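Local coordinates for type IV secretion protein Dot (Legionella pneumophila, PDB 6KS5) that is a deubiquitinase that regulates the association of K63-linked polyubiquitin molecules on the Legionella phagosome, at residues Glu184-Gly189 with Lys198-Ala203. Residues are numbered along the deposited sequence; the frame is centred on the assembly and turned at random.
Sequences EKYFVG and KNYWDA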
ATOM      1  N   GLU A 184     -12.244 -16.497 -21.847  1.00 81.06           N
ATOM      2  CA  GLU A 184     -13.560 -16.932 -22.293  1.00 80.30           C
ATOM      3  C   GLU A 184     -14.036 -18.180 -21.557  1.00 80.32           C
ATOM      4  O   GLU A 184     -15.238 -18.463 -21.554  1.00 80.30           O
ATOM      5  CB  GLU A 184     -13.544 -17.146 -23.806  1.00 82.12           C
ATOM      6  CG  GLU A 184     -14.917 -17.282 -24.450  1.00 82.19           C
ATOM      7  CD  GLU A 184     -15.913 -16.212 -24.015  1.00 80.44           C
ATOM      8  OE1 GLU A 184     -15.501 -15.068 -23.710  1.00 79.64           O
ATOM      9  OE2 GLU A 184     -17.124 -16.530 -23.989  1.00 79.62           O
ATOM     10  N   LYS A 185     -13.126 -18.912 -20.910  1.00 81.67           N
ATOM     11  CA  LYS A 185     -13.525 -20.068 -20.112  1.00 82.24           C
ATOM     12  C   LYS A 185     -14.491 -19.668 -19.003  1.00 82.96           C
ATOM     13  O   LYS A 185     -15.451 -20.393 -18.714  1.00 84.43           O
ATOM     14  CB  LYS A 185     -12.287 -20.749 -19.526  1.00 82.96           C
ATOM     15  CG  LYS A 185     -11.238 -19.774 -18.984  1.00 82.19           C
ATOM     16  CD  LYS A 185      -9.977 -20.491 -18.508  1.00 83.42           C
ATOM     17  CE  LYS A 185     -10.211 -21.203 -17.178  1.00 84.48           C
ATOM     18  NZ  LYS A 185      -8.932 -21.515 -16.466  1.00 86.05           N
ATOM     19  N   TYR A 186     -14.255 -18.513 -18.370  1.00 82.87           N
ATOM     20  CA  TYR A 186     -15.103 -18.060 -17.271  1.00 81.09           C
ATOM     21  C   TYR A 186     -16.453 -17.527 -17.736  1.00 80.44           C
ATOM     22  O   TYR A 186     -17.301 -17.233 -16.887  1.00 79.85           O
ATOM     23  CB  TYR A 186     -14.397 -16.970 -16.454  1.00 79.15           C
ATOM     24  CG  TYR A 186     -12.919 -17.185 -16.212  1.00 79.10           C
ATOM     25  CD1 TYR A 186     -12.471 -18.205 -15.383  1.00 80.46           C
ATOM     26  CD2 TYR A 186     -11.971 -16.347 -16.788  1.00 78.36           C
ATOM     27  CE1 TYR A 186     -11.120 -18.399 -15.151  1.00 80.68           C
ATOM     28  CE2 TYR A 186     -10.619 -16.531 -16.560  1.00 79.38           C
ATOM     29  CZ  TYR A 186     -10.200 -17.560 -15.742  1.00 80.31           C
ATOM     30  OH  TYR A 186      -8.857 -17.754 -15.513  1.00 81.21           O
ATOM     31  N   PHE A 187     -16.671 -17.391 -19.044  1.00 82.03           N
ATOM     32  CA  PHE A 187     -17.867 -16.750 -19.580  1.00 81.60           C
ATOM     33  C   PHE A 187     -18.847 -17.712 -20.237  1.00 83.48           C
ATOM     34  O   PHE A 187     -20.058 -17.518 -20.119  1.00 83.62           O
ATOM     35  CB  PHE A 187     -17.469 -15.661 -20.584  1.00 80.11           C
ATOM     36  CG  PHE A 187     -17.052 -14.367 -19.936  1.00 80.26           C
ATOM     37  CD1 PHE A 187     -17.999 -13.518 -19.382  1.00 79.37           C
ATOM     38  CD2 PHE A 187     -15.716 -14.001 -19.877  1.00 81.05           C
ATOM     39  CE1 PHE A 187     -17.622 -12.327 -18.781  1.00 78.47           C
ATOM     40  CE2 PHE A 187     -15.337 -12.813 -19.281  1.00 81.42           C
ATOM     41  CZ  PHE A 187     -16.292 -11.977 -18.731  1.00 79.33           C
ATOM     42  N   VAL A 188     -18.379 -18.738 -20.935  1.00 91.02           N
ATOM     43  CA  VAL A 188     -19.298 -19.748 -21.451  1.00 91.12           C
ATOM     44  C   VAL A 188     -19.725 -20.660 -20.305  1.00 92.27           C
ATOM     45  O   VAL A 188     -18.970 -20.888 -19.350  1.00 93.26           O
ATOM     46  CB  VAL A 188     -18.665 -20.544 -22.611  1.00 92.42           C
ATOM     47  CG1 VAL A 188     -18.421 -19.637 -23.815  1.00 91.34           C
ATOM     48  CG2 VAL A 188     -17.374 -21.190 -22.155  1.00 93.75           C
ATOM     49  N   GLY A 189     -20.947 -21.181 -20.392  1.00 94.82           N
ATOM     50  CA  GLY A 189     -21.508 -21.955 -19.290  1.00 95.89           C
ATOM     51  C   GLY A 189     -21.664 -21.158 -18.013  1.00 95.51           C
ATOM     52  O   GLY A 189     -21.538 -21.711 -16.911  1.00 97.02           O
ATOM     53  N   LYS A 198     -16.562 -14.082 -10.486  1.00 73.87           N
ATOM     54  CA  LYS A 198     -16.101 -14.991  -9.442  1.00 73.39           C
ATOM     55  C   LYS A 198     -15.205 -16.085 -10.015  1.00 73.72           C
ATOM     56  O   LYS A 198     -14.172 -16.423  -9.423  1.00 72.94           O
ATOM     57  CB  LYS A 198     -17.302 -15.599  -8.722  1.00 73.46           C
ATOM     58  CG  LYS A 198     -16.964 -16.350  -7.445  1.00 72.85           C
ATOM     59  CD  LYS A 198     -18.223 -16.625  -6.631  1.00 73.96           C
ATOM     60  CE  LYS A 198     -18.094 -17.897  -5.812  1.00 75.46           C
ATOM     61  NZ  LYS A 198     -16.765 -17.983  -5.149  1.00 74.33           N
ATOM     62  N   ASN A 199     -15.580 -16.645 -11.170  1.00 76.10           N
ATOM     63  CA  ASN A 199     -14.757 -17.675 -11.795  1.00 75.86           C
ATOM     64  C   ASN A 199     -13.384 -17.135 -12.162  1.00 74.26           C
ATOM     65  O   ASN A 199     -12.382 -17.855 -12.081  1.00 73.99           O
ATOM     66  CB  ASN A 199     -15.449 -18.227 -13.038  1.00 76.82           C
ATOM     67  CG  ASN A 199     -16.538 -19.212 -12.707  1.00 78.26           C
ATOM     68  OD1 ASN A 199     -16.551 -19.803 -11.628  1.00 77.82           O
ATOM     69  ND2 ASN A 199     -17.458 -19.406 -13.644  1.00 79.96           N
ATOM     70  N   TYR A 200     -13.320 -15.874 -12.595  1.00 74.93           N
ATOM     71  CA  TYR A 200     -12.027 -15.258 -12.855  1.00 74.72           C
ATOM     72  C   TYR A 200     -11.286 -14.995 -11.556  1.00 72.18           C
ATOM     73  O   TYR A 200     -10.074 -15.229 -11.466  1.00 71.01           O
ATOM     74  CB  TYR A 200     -12.207 -13.960 -13.636  1.00 75.45           C
ATOM     75  CG  TYR A 200     -10.967 -13.104 -13.660  1.00 74.28           C
ATOM     76  CD1 TYR A 200      -9.850 -13.501 -14.373  1.00 75.33           C
ATOM     77  CD2 TYR A 200     -10.908 -11.900 -12.964  1.00 71.29           C
ATOM     78  CE1 TYR A 200      -8.712 -12.727 -14.402  1.00 74.65           C
ATOM     79  CE2 TYR A 200      -9.768 -11.114 -12.986  1.00 69.59           C
ATOM     80  CZ  TYR A 200      -8.671 -11.534 -13.708  1.00 71.50           C
ATOM     81  OH  TYR A 200      -7.525 -10.773 -13.748  1.00 71.04           O
ATOM     82  N   TRP A 201     -12.013 -14.545 -10.531  1.00 78.96           N
ATOM     83  CA  TRP A 201     -11.396 -14.116  -9.280  1.00 75.61           C
ATOM     84  C   TRP A 201     -10.736 -15.281  -8.554  1.00 76.13           C
ATOM     85  O   TRP A 201      -9.551 -15.219  -8.204  1.00 74.20           O
ATOM     86  CB  TRP A 201     -12.447 -13.459  -8.388  1.00 75.14           C
ATOM     87  CG  TRP A 201     -11.866 -12.759  -7.215  1.00 72.10           C
ATOM     88  CD1 TRP A 201     -11.977 -13.119  -5.906  1.00 71.90           C
ATOM     89  CD2 TRP A 201     -11.078 -11.569  -7.242  1.00 69.11           C
ATOM     90  NE1 TRP A 201     -11.303 -12.225  -5.113  1.00 69.87           N
ATOM     91  CE2 TRP A 201     -10.738 -11.264  -5.913  1.00 68.21           C
ATOM     92  CE3 TRP A 201     -10.623 -10.731  -8.263  1.00 69.17           C
ATOM     93  CZ2 TRP A 201      -9.972 -10.152  -5.577  1.00 66.27           C
ATOM     94  CZ3 TRP A 201      -9.856  -9.631  -7.931  1.00 67.22           C
ATOM     95  CH2 TRP A 201      -9.540  -9.346  -6.596  1.00 65.49           C
ATOM     96  N   ASP A 202     -11.497 -16.354  -8.303  1.00 78.37           N
ATOM     97  CA  ASP A 202     -10.967 -17.471  -7.532  1.00 78.53           C
ATOM     98  C   ASP A 202      -9.896 -18.237  -8.290  1.00 80.06           C
ATOM     99  O   ASP A 202      -9.096 -18.942  -7.665  1.00 81.52           O
ATOM    100  CB  ASP A 202     -12.084 -18.433  -7.128  1.00 81.98           C
ATOM    101  CG  ASP A 202     -13.074 -17.813  -6.156  1.00 83.79           C
ATOM    102  OD1 ASP A 202     -12.660 -17.054  -5.246  1.00 82.48           O
ATOM    103  OD2 ASP A 202     -14.281 -18.101  -6.302  1.00 86.61           O
ATOM    104  N   ALA A 203      -9.865 -18.123  -9.617  1.00 77.54           N
ATOM    105  CA  ALA A 203      -8.851 -18.838 -10.379  1.00 78.97           C
ATOM    106  C   ALA A 203      -7.538 -18.070 -10.383  1.00 77.64           C
ATOM    107  O   ALA A 203      -6.524 -18.552  -9.867  1.00 78.60           O
ATOM    108  CB  ALA A 203      -9.334 -19.094 -11.811  1.00 80.62           C
TER
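Glu-184 O accepts two backbone hydrogen bonds, from Phe-187 N at 3.1 Å and from Val-188 N at 3.2 Å, closing the tight turn from which Tyr-186 reaches across to Asn-199, Tyr-200 and Ala-203. The loop 184-189 precedes helix 193-214, so the chain folds back on the helix it is about to enter, and a single aromatic side chain does most of the joining. The Tyr-186 ring lies flat against the helix backbone: Tyr-200 CA stands 3.8 Å from the ring centroid, only 6° off the normal, a CH-pi contact over one face. Lys-185 CG lies over the centre of the opposite face, so the ring is sandwiched between its own neighbour and the helix. With CG anti to the carbonyl carbon (chi1 -40°), the Tyr-186 side chain runs along the helix: Tyr-186 CB meets Asn-199 CB at 3.8 Å, while Tyr-186 CE1 approaches Ala-203 CB, one turn further on, at 3.9 Å. Tyr-200 adds an offset edge-to-face pair, its CD1 edge directed at the Tyr-186 face, with the planes at 71° and Tyr-200 CD1 3.8 Å from Tyr-186 CE2. The Tyr-200 ring also stacks with Phe-164 of helix 162-173, and its hydroxyl bonds to Asn-161. Tyr-186 OH finds its partner in Glu-204, just beyond the segment. Between the loop and 198-203 the adhesion is thus largely aromatic and apolar, set against the helix backbone; packing on both faces probably limits the tilt of the Tyr-186 ring, and the hydroxyl bond to Glu-204 ties down its far end.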